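Local coordinates for protein putative acid phosphatase WZB (Escherichia coli, PDB 2WMY) that probably removes phosphate from phosphorylated tyrosine residues of proteins, at residues R27-L32 against Q139-W144; N39-G44 against R70-T75; H49-S54 against L64-H69; I56-K61 against A129-Y134. The protein carries 1 engineered substitution. All coordinates share one frame; numbering follows the deposited sequence. Where two conformers were deposited one is given.

Contact 1 (R27-L32 against Q139-W144)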
loop_
_atom_site.group_PDB
_atom_site.type_symbol
_atom_site.label_atom_id
_atom_site.label_comp_id
_atom_site.label_asym_id
_atom_site.label_seq_id
_atom_site.Cartn_x
_atom_site.Cartn_y
_atom_site.Cartn_z
ATOM N N ARG A 27 5.082 -0.476 5.342
ATOM C CA ARG A 27 5.836 -0.725 6.569
ATOM C C ARG A 27 5.577 -2.130 7.116
ATOM O O ARG A 27 6.478 -2.768 7.664
ATOM C CB ARG A 27 5.533 0.348 7.630
ATOM C CG ARG A 27 5.896 1.771 7.208
ATOM C CD ARG A 27 7.392 1.935 6.980
ATOM N NE ARG A 27 7.695 3.177 6.271
ATOM C CZ ARG A 27 8.212 4.264 6.843
ATOM N NH1 ARG A 27 8.505 4.265 8.137
ATOM N NH2 ARG A 27 8.440 5.354 6.117
ATOM N N LEU A 28 4.343 -2.606 6.970
ATOM C CA LEU A 28 4.018 -3.973 7.359
ATOM C C LEU A 28 4.858 -4.962 6.545
ATOM O O LEU A 28 5.482 -5.873 7.101
ATOM C CB LEU A 28 2.515 -4.245 7.188
ATOM C CG LEU A 28 1.573 -3.560 8.194
ATOM C CD1 LEU A 28 0.113 -3.660 7.747
ATOM C CD2 LEU A 28 1.754 -4.141 9.600
ATOM N N LEU A 29 4.893 -4.772 5.230
ATOM C CA LEU A 29 5.635 -5.688 4.366
ATOM C C LEU A 29 7.140 -5.652 4.627
ATOM O O LEU A 29 7.796 -6.692 4.572
ATOM C CB LEU A 29 5.337 -5.427 2.885
ATOM C CG LEU A 29 3.972 -5.893 2.370
ATOM C CD1 LEU A 29 3.730 -5.404 0.948
ATOM C CD2 LEU A 29 3.866 -7.399 2.446
ATOM N N ARG A 30 7.685 -4.469 4.918
ATOM C CA ARG A 30 9.121 -4.352 5.194
ATOM C C ARG A 30 9.474 -5.166 6.427
ATOM O O ARG A 30 10.488 -5.854 6.468
ATOM C CB ARG A 30 9.530 -2.897 5.424
ATOM C CG ARG A 30 9.575 -2.036 4.185
ATOM C CD ARG A 30 10.042 -0.633 4.536
ATOM N NE ARG A 30 10.081 0.243 3.371
ATOM C CZ ARG A 30 10.413 1.529 3.418
ATOM N NH1 ARG A 30 10.735 2.087 4.577
ATOM N NH2 ARG A 30 10.429 2.254 2.310
ATOM N N ARG A 31 8.617 -5.056 7.433
ATOM C CA ARG A 31 8.696 -5.818 8.668
ATOM C C ARG A 31 8.843 -7.317 8.393
ATOM O O ARG A 31 9.623 -8.010 9.047
ATOM C CB ARG A 31 7.391 -5.591 9.419
ATOM C CG ARG A 31 7.458 -5.478 10.915
ATOM C CD ARG A 31 6.024 -5.464 11.439
ATOM N NE ARG A 31 5.866 -4.751 12.698
ATOM C CZ ARG A 31 4.720 -4.679 13.367
ATOM N NH1 ARG A 31 3.639 -5.286 12.892
ATOM N NH2 ARG A 31 4.653 -4.006 14.509
ATOM N N LEU A 32 8.072 -7.811 7.427
ATOM C CA LEU A 32 7.986 -9.242 7.144
ATOM C C LEU A 32 9.032 -9.716 6.137
ATOM O O LEU A 32 9.484 -10.860 6.188
ATOM C CB LEU A 32 6.585 -9.596 6.636
ATOM C CG LEU A 32 5.444 -9.439 7.640
ATOM C CD1 LEU A 32 4.111 -9.360 6.918
ATOM C CD2 LEU A 32 5.455 -10.589 8.646
ATOM N N GLN A 139 -3.502 -8.512 7.849
ATOM C CA GLN A 139 -3.841 -9.864 7.418
ATOM C C GLN A 139 -3.427 -10.087 5.958
ATOM O O GLN A 139 -2.881 -11.127 5.611
ATOM C CB GLN A 139 -5.345 -10.127 7.602
ATOM C CG GLN A 139 -5.799 -11.513 7.196
ATOM C CD GLN A 139 -7.274 -11.758 7.475
ATOM O OE1 GLN A 139 -8.138 -10.988 7.055
ATOM N NE2 GLN A 139 -7.566 -12.843 8.182
ATOM N N ALA A 140 -3.681 -9.097 5.110
ATOM C CA ALA A 140 -3.292 -9.182 3.702
ATOM C C ALA A 140 -1.772 -9.280 3.549
ATOM O O ALA A 140 -1.267 -10.030 2.699
ATOM C CB ALA A 140 -3.827 -7.984 2.939
ATOM N N SER A 141 -1.055 -8.518 4.376
ATOM C CA SER A 141 0.414 -8.504 4.371
ATOM C C SER A 141 1.032 -9.841 4.775
ATOM O O SER A 141 1.991 -10.299 4.157
ATOM C CB SER A 141 0.953 -7.415 5.306
ATOM O OG SER A 141 0.608 -6.135 4.824
ATOM N N LYS A 142 0.504 -10.448 5.834
ATOM C CA LYS A 142 1.003 -11.747 6.273
ATOM C C LYS A 142 0.868 -12.762 5.145
ATOM O O LYS A 142 1.775 -13.544 4.890
ATOM C CB LYS A 142 0.266 -12.234 7.529
ATOM C CG LYS A 142 0.600 -11.447 8.793
ATOM C CD LYS A 142 -0.317 -11.826 9.956
ATOM C CE LYS A 142 -0.099 -10.913 11.158
ATOM N NZ LYS A 142 -1.160 -11.058 12.204
ATOM N N ARG A 143 -0.266 -12.738 4.460
ATOM C CA ARG A 143 -0.503 -13.701 3.390
ATOM C C ARG A 143 0.351 -13.437 2.150
ATOM O O ARG A 143 0.826 -14.378 1.523
ATOM C CB ARG A 143 -1.988 -13.777 3.047
ATOM C CG ARG A 143 -2.837 -14.151 4.251
ATOM C CD ARG A 143 -4.307 -14.318 3.904
ATOM N NE ARG A 143 -5.057 -14.801 5.061
ATOM C CZ ARG A 143 -6.332 -15.169 5.030
ATOM N NH1 ARG A 143 -7.018 -15.119 3.896
ATOM N NH2 ARG A 143 -6.919 -15.597 6.138
ATOM N N TRP A 144 0.566 -12.167 1.807
ATOM C CA TRP A 144 1.480 -11.852 0.710
ATOM C C TRP A 144 2.895 -12.304 1.047
ATOM O O TRP A 144 3.630 -12.753 0.176
ATOM C CB TRP A 144 1.453 -10.363 0.334
ATOM C CG TRP A 144 0.571 -10.067 -0.855
ATOM C CD1 TRP A 144 -0.541 -9.282 -0.879
ATOM C CD2 TRP A 144 0.732 -10.573 -2.189
ATOM N NE1 TRP A 144 -1.082 -9.261 -2.145
ATOM C CE2 TRP A 144 -0.316 -10.044 -2.968
ATOM C CE3 TRP A 144 1.660 -11.426 -2.797
ATOM C CZ2 TRP A 144 -0.465 -10.339 -4.326
ATOM C CZ3 TRP A 144 1.514 -11.713 -4.152
ATOM C CH2 TRP A 144 0.457 -11.175 -4.897
#

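Contact 2 (N39-G44 against R70-T75)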
loop_
_atom_site.group_PDB
_atom_site.type_symbol
_atom_site.label_atom_id
_atom_site.label_comp_id
_atom_site.label_asym_id
_atom_site.label_seq_id
_atom_site.Cartn_x
_atom_site.Cartn_y
_atom_site.Cartn_z
ATOM N N ASN A 39 8.499 0.134 -1.396
ATOM C CA ASN A 39 8.068 1.527 -1.328
ATOM C C ASN A 39 6.602 1.700 -1.711
ATOM O O ASN A 39 5.906 0.724 -1.976
ATOM C CB ASN A 39 8.980 2.407 -2.184
ATOM C CG ASN A 39 10.359 2.586 -1.560
ATOM O OD1 ASN A 39 10.486 3.141 -0.467
ATOM N ND2 ASN A 39 11.396 2.105 -2.245
ATOM N N SER A 40 6.132 2.943 -1.732
ATOM C CA SER A 40 4.711 3.202 -1.887
ATOM C C SER A 40 4.443 4.525 -2.585
ATOM O O SER A 40 5.267 5.437 -2.545
ATOM C CB SER A 40 4.033 3.210 -0.518
ATOM O OG SER A 40 4.530 4.272 0.273
ATOM N N ALA A 41 3.276 4.629 -3.209
ATOM C CA ALA A 41 2.886 5.849 -3.922
ATOM C C ALA A 41 1.375 5.879 -4.123
ATOM O O ALA A 41 0.675 4.915 -3.809
ATOM C CB ALA A 41 3.605 5.945 -5.257
ATOM N N GLY A 42 0.869 6.989 -4.643
ATOM C CA GLY A 42 -0.563 7.170 -4.747
ATOM C C GLY A 42 -1.009 7.752 -6.066
ATOM O O GLY A 42 -0.385 8.672 -6.601
ATOM N N VAL A 43 -2.101 7.215 -6.599
ATOM C CA VAL A 43 -2.609 7.699 -7.875
ATOM C C VAL A 43 -3.208 9.105 -7.739
ATOM O O VAL A 43 -3.407 9.789 -8.735
ATOM C CB VAL A 43 -3.625 6.732 -8.502
ATOM C CG1 VAL A 43 -2.951 5.404 -8.848
ATOM C CG2 VAL A 43 -4.799 6.518 -7.558
ATOM N N GLY A 44 -3.485 9.529 -6.505
ATOM C CA GLY A 44 -3.939 10.887 -6.232
ATOM C C GLY A 44 -3.171 11.477 -5.062
ATOM O O GLY A 44 -3.743 12.039 -4.132
ATOM N N ARG A 70 6.779 10.103 3.230
ATOM C CA ARG A 70 6.589 11.274 2.388
ATOM C C ARG A 70 5.637 10.926 1.246
ATOM O O ARG A 70 5.908 10.013 0.470
ATOM C CB ARG A 70 7.945 11.714 1.833
ATOM C CG ARG A 70 7.882 12.698 0.692
ATOM C CD ARG A 70 9.274 12.969 0.143
ATOM N NE ARG A 70 10.190 13.392 1.194
ATOM C CZ ARG A 70 10.334 14.650 1.600
ATOM N NH1 ARG A 70 11.193 14.944 2.574
ATOM N NH2 ARG A 70 9.620 15.616 1.033
ATOM N N GLY A 71 4.523 11.643 1.142
ATOM C CA GLY A 71 3.560 11.374 0.085
ATOM C C GLY A 71 4.213 11.443 -1.288
ATOM O O GLY A 71 4.908 12.407 -1.593
ATOM N N THR A 72 3.986 10.423 -2.110
ATOM C CA THR A 72 4.648 10.296 -3.407
ATOM C C THR A 72 3.655 9.961 -4.510
ATOM O O THR A 72 2.784 9.108 -4.338
ATOM C CB THR A 72 5.718 9.193 -3.375
ATOM O OG1 THR A 72 6.689 9.492 -2.364
ATOM C CG2 THR A 72 6.410 9.047 -4.732
ATOM N N LYS A 73 3.793 10.639 -5.643
ATOM C CA LYS A 73 2.883 10.458 -6.769
ATOM C C LYS A 73 3.256 9.221 -7.567
ATOM O O LYS A 73 4.422 9.036 -7.908
ATOM C CB LYS A 73 2.929 11.685 -7.684
ATOM C CG LYS A 73 2.072 11.581 -8.932
ATOM C CD LYS A 73 0.597 11.521 -8.579
ATOM C CE LYS A 73 -0.276 11.617 -9.826
ATOM N NZ LYS A 73 -0.211 12.964 -10.464
ATOM N N PHE A 74 2.268 8.376 -7.861
ATOM C CA PHE A 74 2.492 7.228 -8.737
ATOM C C PHE A 74 2.617 7.641 -10.205
ATOM O O PHE A 74 1.815 8.433 -10.708
ATOM C CB PHE A 74 1.371 6.196 -8.610
ATOM C CG PHE A 74 1.492 5.063 -9.595
ATOM C CD1 PHE A 74 2.279 3.964 -9.308
ATOM C CD2 PHE A 74 0.844 5.112 -10.820
ATOM C CE1 PHE A 74 2.400 2.915 -10.223
ATOM C CE2 PHE A 74 0.967 4.074 -11.732
ATOM C CZ PHE A 74 1.742 2.970 -11.429
ATOM N N THR A 75 3.618 7.093 -10.889
ATOM C CA THR A 75 3.838 7.375 -12.309
ATOM C C THR A 75 4.283 6.107 -13.028
ATOM O O THR A 75 4.778 5.176 -12.398
ATOM C CB THR A 75 4.932 8.446 -12.529
ATOM O OG1 THR A 75 6.205 7.916 -12.136
ATOM C CG2 THR A 75 4.630 9.738 -11.731
HETATM O O HOH W 1 5.943 7.212 -0.670
#

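Contact 3 (H49-S54 against L64-H69). Engineered in segment 49-54: Thr50 (natural residue Ala). With NI (nickel (II) ion), chain J.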
loop_
_atom_site.group_PDB
_atom_site.type_symbol
_atom_site.label_atom_id
_atom_site.label_comp_id
_atom_site.label_asym_id
_atom_site.label_seq_id
_atom_site.Cartn_x
_atom_site.Cartn_y
_atom_site.Cartn_z
ATOM N N HIS A 49 3.467 15.367 1.677
ATOM C CA HIS A 49 2.723 15.316 2.932
ATOM C C HIS A 49 3.112 14.119 3.771
ATOM O O HIS A 49 3.329 13.021 3.250
ATOM C CB HIS A 49 1.223 15.259 2.670
ATOM C CG HIS A 49 0.646 16.560 2.219
ATOM N ND1 HIS A 49 -0.536 17.061 2.716
ATOM C CD2 HIS A 49 1.090 17.465 1.319
ATOM C CE1 HIS A 49 -0.798 18.219 2.139
ATOM N NE2 HIS A 49 0.169 18.482 1.283
ATOM N N THR A 50 3.182 14.338 5.079
ATOM C CA THR A 50 3.453 13.270 6.023
ATOM C C THR A 50 2.260 12.304 6.048
ATOM O O THR A 50 1.215 12.580 5.456
ATOM C CB THR A 50 3.697 13.854 7.428
ATOM O OG1 THR A 50 4.385 12.896 8.242
ATOM C CG2 THR A 50 2.376 14.251 8.080
ATOM N N ALA A 51 2.414 11.173 6.727
ATOM C CA ALA A 51 1.320 10.225 6.858
ATOM C C ALA A 51 0.161 10.880 7.600
ATOM O O ALA A 51 0.368 11.761 8.429
ATOM C CB ALA A 51 1.785 8.975 7.598
ATOM N N ASP A 52 -1.060 10.452 7.302
ATOM C CA ASP A 52 -2.222 10.999 7.987
ATOM C C ASP A 52 -2.135 10.764 9.488
ATOM O O ASP A 52 -1.672 9.719 9.932
ATOM C CB ASP A 52 -3.512 10.394 7.439
ATOM C CG ASP A 52 -4.742 10.920 8.147
ATOM O OD1 ASP A 52 -5.350 11.889 7.648
ATOM O OD2 ASP A 52 -5.084 10.382 9.217
ATOM N N GLU A 53 -2.588 11.748 10.262
ATOM C CA GLU A 53 -2.570 11.663 11.723
ATOM C C GLU A 53 -3.276 10.407 12.255
ATOM O O GLU A 53 -2.771 9.738 13.158
ATOM C CB GLU A 53 -3.195 12.919 12.329
ATOM C CG GLU A 53 -3.002 13.065 13.820
ATOM C CD GLU A 53 -3.142 14.507 14.271
ATOM O OE1 GLU A 53 -2.546 15.389 13.612
ATOM O OE2 GLU A 53 -3.844 14.758 15.278
ATOM N N SER A 54 -4.443 10.092 11.696
ATOM C CA SER A 54 -5.182 8.900 12.114
ATOM C C SER A 54 -4.449 7.616 11.704
ATOM O O SER A 54 -4.523 6.594 12.398
ATOM C CB SER A 54 -6.604 8.915 11.548
ATOM O OG SER A 54 -7.361 9.957 12.141
ATOM N N LEU A 64 3.507 -0.152 15.133
ATOM C CA LEU A 64 4.063 0.050 13.799
ATOM C C LEU A 64 4.484 1.502 13.589
ATOM O O LEU A 64 3.735 2.423 13.910
ATOM C CB LEU A 64 3.055 -0.368 12.722
ATOM C CG LEU A 64 3.594 -0.259 11.293
ATOM C CD1 LEU A 64 4.777 -1.230 11.057
ATOM C CD2 LEU A 64 2.485 -0.462 10.263
ATOM N N CYS A 65 5.676 1.703 13.032
ATOM C CA CYS A 65 6.221 3.050 12.841
ATOM C C CYS A 65 6.100 3.541 11.397
ATOM O O CYS A 65 6.584 2.895 10.463
ATOM C CB CYS A 65 7.684 3.114 13.301
ATOM S SG CYS A 65 8.512 4.730 13.038
ATOM N N LEU A 66 5.456 4.694 11.232
ATOM C CA LEU A 66 5.276 5.322 9.924
ATOM C C LEU A 66 6.224 6.499 9.718
ATOM O O LEU A 66 6.123 7.235 8.737
ATOM C CB LEU A 66 3.833 5.799 9.769
ATOM C CG LEU A 66 2.861 4.906 8.994
ATOM C CD1 LEU A 66 3.061 3.431 9.305
ATOM C CD2 LEU A 66 1.420 5.342 9.250
ATOM N N LYS A 67 7.159 6.677 10.637
ATOM C CA LYS A 67 7.964 7.887 10.627
ATOM C C LYS A 67 8.890 7.971 9.420
ATOM O O LYS A 67 9.417 6.964 8.952
ATOM C CB LYS A 67 8.725 8.047 11.946
ATOM C CG LYS A 67 7.815 8.399 13.116
ATOM C CD LYS A 67 8.561 8.404 14.442
ATOM C CE LYS A 67 7.706 9.007 15.539
ATOM N NZ LYS A 67 8.533 9.535 16.658
ATOM N N GLY A 68 9.063 9.183 8.909
ATOM C CA GLY A 68 9.910 9.408 7.756
ATOM C C GLY A 68 9.157 9.344 6.444
ATOM O O GLY A 68 9.738 9.559 5.382
ATOM N N HIS A 69 7.860 9.056 6.509
ATOM C CA HIS A 69 7.088 8.881 5.289
ATOM C C HIS A 69 6.874 10.191 4.550
ATOM O O HIS A 69 6.769 11.247 5.162
ATOM C CB HIS A 69 5.731 8.245 5.571
ATOM C CG HIS A 69 4.853 8.190 4.364
ATOM N ND1 HIS A 69 5.018 7.249 3.373
ATOM C CD2 HIS A 69 3.827 8.981 3.969
ATOM C CE1 HIS A 69 4.121 7.452 2.425
ATOM N NE2 HIS A 69 3.385 8.496 2.764
HETATM NI NI NI J . 0.796 20.394 0.244
HETATM O O HOH W 2 1.584 19.120 -1.618
#

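Contact 4 (I56-K61 against A129-Y134)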
loop_
_atom_site.group_PDB
_atom_site.type_symbol
_atom_site.label_atom_id
_atom_site.label_comp_id
_atom_site.label_asym_id
_atom_site.label_seq_id
_atom_site.Cartn_x
_atom_site.Cartn_y
_atom_site.Cartn_z
ATOM N N ILE A 56 -1.152 7.361 11.554
ATOM C CA ILE A 56 -0.097 7.268 12.562
ATOM C C ILE A 56 -0.632 6.779 13.913
ATOM O O ILE A 56 0.032 6.011 14.602
ATOM C CB ILE A 56 0.626 8.618 12.758
ATOM C CG1 ILE A 56 1.289 9.051 11.453
ATOM C CG2 ILE A 56 1.661 8.518 13.873
ATOM C CD1 ILE A 56 1.851 10.436 11.479
ATOM N N ARG A 57 -1.828 7.224 14.291
ATOM C CA ARG A 57 -2.458 6.745 15.522
ATOM C C ARG A 57 -2.650 5.230 15.513
ATOM O O ARG A 57 -2.170 4.532 16.410
ATOM C CB ARG A 57 -3.812 7.417 15.761
ATOM C CG ARG A 57 -3.777 8.541 16.774
ATOM C CD ARG A 57 -5.136 8.739 17.442
ATOM N NE ARG A 57 -6.214 8.859 16.467
ATOM C CZ ARG A 57 -6.435 9.942 15.731
ATOM N NH1 ARG A 57 -5.651 11.007 15.856
ATOM N NH2 ARG A 57 -7.438 9.960 14.864
ATOM N N VAL A 58 -3.349 4.720 14.504
ATOM C CA VAL A 58 -3.638 3.292 14.464
ATOM C C VAL A 58 -2.361 2.484 14.342
ATOM O O VAL A 58 -2.262 1.388 14.888
ATOM C CB VAL A 58 -4.648 2.895 13.362
ATOM C CG1 VAL A 58 -3.999 2.906 11.970
ATOM C CG2 VAL A 58 -5.241 1.515 13.678
ATOM N N ALA A 59 -1.380 3.035 13.639
ATOM C CA ALA A 59 -0.120 2.341 13.445
ATOM C C ALA A 59 0.626 2.192 14.771
ATOM O O ALA A 59 0.943 1.075 15.194
ATOM C CB ALA A 59 0.732 3.073 12.429
ATOM N N GLU A 60 0.905 3.311 15.431
ATOM C CA GLU A 60 1.652 3.254 16.689
ATOM C C GLU A 60 0.924 2.421 17.742
ATOM O O GLU A 60 1.539 1.635 18.462
ATOM C CB GLU A 60 1.971 4.657 17.214
ATOM C CG GLU A 60 3.159 5.295 16.506
ATOM C CD GLU A 60 3.401 6.732 16.921
ATOM O OE1 GLU A 60 2.865 7.151 17.972
ATOM O OE2 GLU A 60 4.132 7.439 16.193
ATOM N N LYS A 61 -0.390 2.599 17.817
ATOM C CA LYS A 61 -1.237 1.793 18.689
ATOM C C LYS A 61 -0.958 0.304 18.509
ATOM O O LYS A 61 -1.038 -0.467 19.467
ATOM C CB LYS A 61 -2.706 2.104 18.407
ATOM C CG LYS A 61 -3.713 1.220 19.107
ATOM C CD LYS A 61 -5.105 1.798 18.910
ATOM C CE LYS A 61 -6.165 0.719 18.866
ATOM N NZ LYS A 61 -7.472 1.293 18.448
ATOM N N ALA A 129 -12.738 2.838 11.926
ATOM C CA ALA A 129 -12.549 2.513 10.512
ATOM C C ALA A 129 -11.068 2.285 10.235
ATOM O O ALA A 129 -10.698 1.424 9.432
ATOM C CB ALA A 129 -13.055 3.630 9.587
ATOM N N PHE A 130 -10.224 3.057 10.914
ATOM C CA PHE A 130 -8.781 2.885 10.811
ATOM C C PHE A 130 -8.304 1.589 11.481
ATOM O O PHE A 130 -7.428 0.915 10.963
ATOM C CB PHE A 130 -8.051 4.105 11.375
ATOM C CG PHE A 130 -7.896 5.216 10.380
ATOM C CD1 PHE A 130 -6.747 5.324 9.616
ATOM C CD2 PHE A 130 -8.910 6.140 10.190
ATOM C CE1 PHE A 130 -6.611 6.342 8.689
ATOM C CE2 PHE A 130 -8.783 7.152 9.268
ATOM C CZ PHE A 130 -7.637 7.256 8.511
ATOM N N ASP A 131 -8.886 1.241 12.627
ATOM C CA ASP A 131 -8.601 -0.045 13.256
ATOM C C ASP A 131 -8.906 -1.164 12.271
ATOM O O ASP A 131 -8.136 -2.111 12.115
ATOM C CB ASP A 131 -9.471 -0.231 14.498
ATOM C CG ASP A 131 -9.048 0.662 15.641
ATOM O OD1 ASP A 131 -7.828 0.787 15.868
ATOM O OD2 ASP A 131 -9.934 1.236 16.315
ATOM N N SER A 132 -10.049 -1.028 11.606
ATOM C CA SER A 132 -10.535 -2.031 10.680
ATOM C C SER A 132 -9.619 -2.135 9.458
ATOM O O SER A 132 -9.166 -3.217 9.107
ATOM C CB SER A 132 -11.979 -1.707 10.282
ATOM O OG SER A 132 -12.419 -2.534 9.224
ATOM N N VAL A 133 -9.316 -1.005 8.831
ATOM C CA VAL A 133 -8.391 -1.004 7.701
ATOM C C VAL A 133 -7.000 -1.529 8.082
ATOM O O VAL A 133 -6.392 -2.284 7.321
ATOM C CB VAL A 133 -8.288 0.388 7.047
ATOM C CG1 VAL A 133 -7.223 0.391 5.955
ATOM C CG2 VAL A 133 -9.637 0.787 6.470
ATOM N N TYR A 134 -6.507 -1.148 9.258
ATOM C CA TYR A 134 -5.225 -1.668 9.728
ATOM C C TYR A 134 -5.209 -3.195 9.781
ATOM O O TYR A 134 -4.262 -3.839 9.308
ATOM C CB TYR A 134 -4.856 -1.122 11.111
ATOM C CG TYR A 134 -3.471 -1.564 11.533
ATOM C CD1 TYR A 134 -2.352 -0.814 11.195
ATOM C CD2 TYR A 134 -3.276 -2.757 12.220
ATOM C CE1 TYR A 134 -1.073 -1.216 11.563
ATOM C CE2 TYR A 134 -2.007 -3.168 12.590
ATOM C CZ TYR A 134 -0.907 -2.390 12.256
ATOM O OH TYR A 134 0.364 -2.785 12.612
#

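Contact 1 (R27-L32 against Q139-W144)
Leu28, Leu29 and Leu32 of one helix touch Ser141 of the other. Leu28 meets it through CB, which lies 3.6 Å from Ser141 OG, with CD1 of the same leucine a little farther from that oxygen. Leu32 meets its backbone side, CD1 lying 3.6 Å from Ser141 O and 4.0 Å from Ser141 CB. On the side of Trp144, Leu29 brings CD2 near the Ser141 carbonyl oxygen, and the same methyl touches Trp144 CB at 4.4 Å. Helices 21-32 and 127-147, both of which pack beside the parallel sheet of this low molecular weight phosphatase fold, run in roughly the same direction here, the short segments crossing at -37° with their axes 9.4 Å apart. The CA atoms of Leu29 and Ser141 come within 5.9 Å. Across the contact Ser141 OG meets only leucine carbons, but with chi1 at -66° it lies beside its own backbone N and is hydrogen-bonded to Leu137 O, one turn earlier. Farther out, Phe110 packs on Leu29 and Ser141, while the indole of Trp144 turns away to bond Leu109 O through NE1 and to meet Trp113 edge-to-face.

Contact 2 (N39-G44 against R70-T75)
Gly42 is held at both its N and its O by segment 70-75. Its N donates to Thr72 O at 2.9 Å, the donor standing nearly along the C=O axis. Its O in turn accepts from Phe74 N at 3.0 Å. This second bond is almost straight at the hydrogen, 174°, yet the donor stands well above the carbonyl plane, 52° out of it. The pair forms a single beta bridge between Gly42 and Lys73. A water lies 2.7 Å from Ser40 O and 2.9 Å from Thr72 OG1 and bridges them.

Strand 37-42 is an outermost strand of the four-stranded parallel sheet, hydrogen-bonded on its inner side to strand 10-15, which ends at Cys15, the predicted nucleophile. Segment 70-75 adds one bridge to the outer edge of that outermost strand before the chain enters helix 76-79, whose N-cap is Thr75.

Packing surrounds these bonds. Ala41 CB lies 3.4 Å from Thr72 O and also meets Phe74 CB. CG of Phe74 is anti to the backbone N (chi1 174°), and the ring continues away from Ala41 toward Leu12, Ile14, Ile96 and Ile99; Val43 CG1 approaches it obliquely, 4.3 Å from Phe74 CD2. Lys73, bent at chi2 and chi4, lays its aliphatic chain alongside the strand end, with CD 3.6 Å from Gly42 O and CE near Val43 O. On the strand, Ser40 OG is hydrogen-bonded to Glu26 and Asn18.

Contact 3 (H49-S54 against L64-H69)
Ala51 and His69 meet beside the phosphate-binding P-loop of the low molecular weight phosphatases, the CX5R motif that runs from Cys15, the predicted nucleophile, to Arg21. Here the connection leading into helix 53-61 passes the loop that follows it. The His69 side chain is about 8 Å from that of Cys15, and its NE2 is hydrogen-bonded to Asn18 O of the P-loop. The imidazole turns the CD2 corner to the other segment: CD2 is 3.8 Å from Ala51 N, which lies at the ring edge near its plane. CG of His69 is anti to the backbone N (chi1 174°), which sets it out from the backbone. The Ala51 methyl fits between two side chains, 4.2 Å from His69 CD2 and 4.0 Å from Leu66 CD2.

A type II turn from Leu66 to His69 brings these two residues to the same neighbour. Gly68 occupies it with backbone angles of 92° and -2°, at which a CB would press on the carbonyl O of Lys67. Thr50, an engineered residue, joins in through its backbone, CA lying 4.0 Å from His69 O. Past Ala51 the chain turns into the helix, and Asp52 is its N-cap, with OD2 accepting from Ser54 N at 2.6 Å. At the far end, His49 swings its ring away from the loop, and NE2 binds a nickel ion at 2.3 Å, with a water as a further ligand.

Contact 4 (I56-K61 against A129-Y134)
Lys61 and Asp131 form a salt bridge between these helices, in which Lys61 NZ donates to Asp131 OD1 at 2.7 Å. The ammonium meets OD1 on the syn side, 27° out of the carboxylate plane, and the two side chains cross at about a right angle. Asp131 OD2 is also near, 3.3 Å from Lys61 NZ. CG of the lysine is anti to the backbone N (chi1 172°), beginning a largely extended chain that bends at chi3 and spans the gap from an exposed position. Arg57 makes a second salt bridge, to Asp127.

Van der Waals packing centres on Val58, whose branches point into the second helix. Its apolar contacts run from CG2 to Tyr134 CB at 3.7 Å and from CB to Phe130 CB at 4.1 Å; CG2 also lies 3.5 Å from the carbonyl oxygen Phe130 O. The other methyl, CG1, stands at the edge of the Phe130 ring. Helices 53-61 and 127-147 of the phosphatase fold cross here at -57°, with segment axes 9.4 Å apart, and Val58 and Asp131 have the closest CA atoms.

Tyr134 presents one ring face to Val58 O, which is offset toward the rim and is hydrogen-bonded to Asn62 ND2, and CE1 of that ring is 4.1 Å from Ala59 CA. Ile24 of helix 21-32 touches both Val58 and Tyr134. Phe130 leads its ring away to Pro122, next to the predicted proton donor Asp121.

Contacts 1 and 4 share helix 127-147, with centres about 15 Å apart: its earlier part packs on helix 53-61, its later part on helix 21-32. Leu28 of contact 1 touches Tyr134 of contact 4. Contact 3 lies about 11 Å from contact 4, centre to centre, and shares helix 53-61 with it; their segments alternate along the chain. Contacts 2, 3 and 4 are all nested within the loop closed by contact 1, and contact 3 also within that of contact 2, which lies at the sheet edge across the chain's centre from contact 1. Contacts 2 and 3 lie near the predicted nucleophile, and the Phe130 side chain of contact 4 is about 7 Å from that of Asp121.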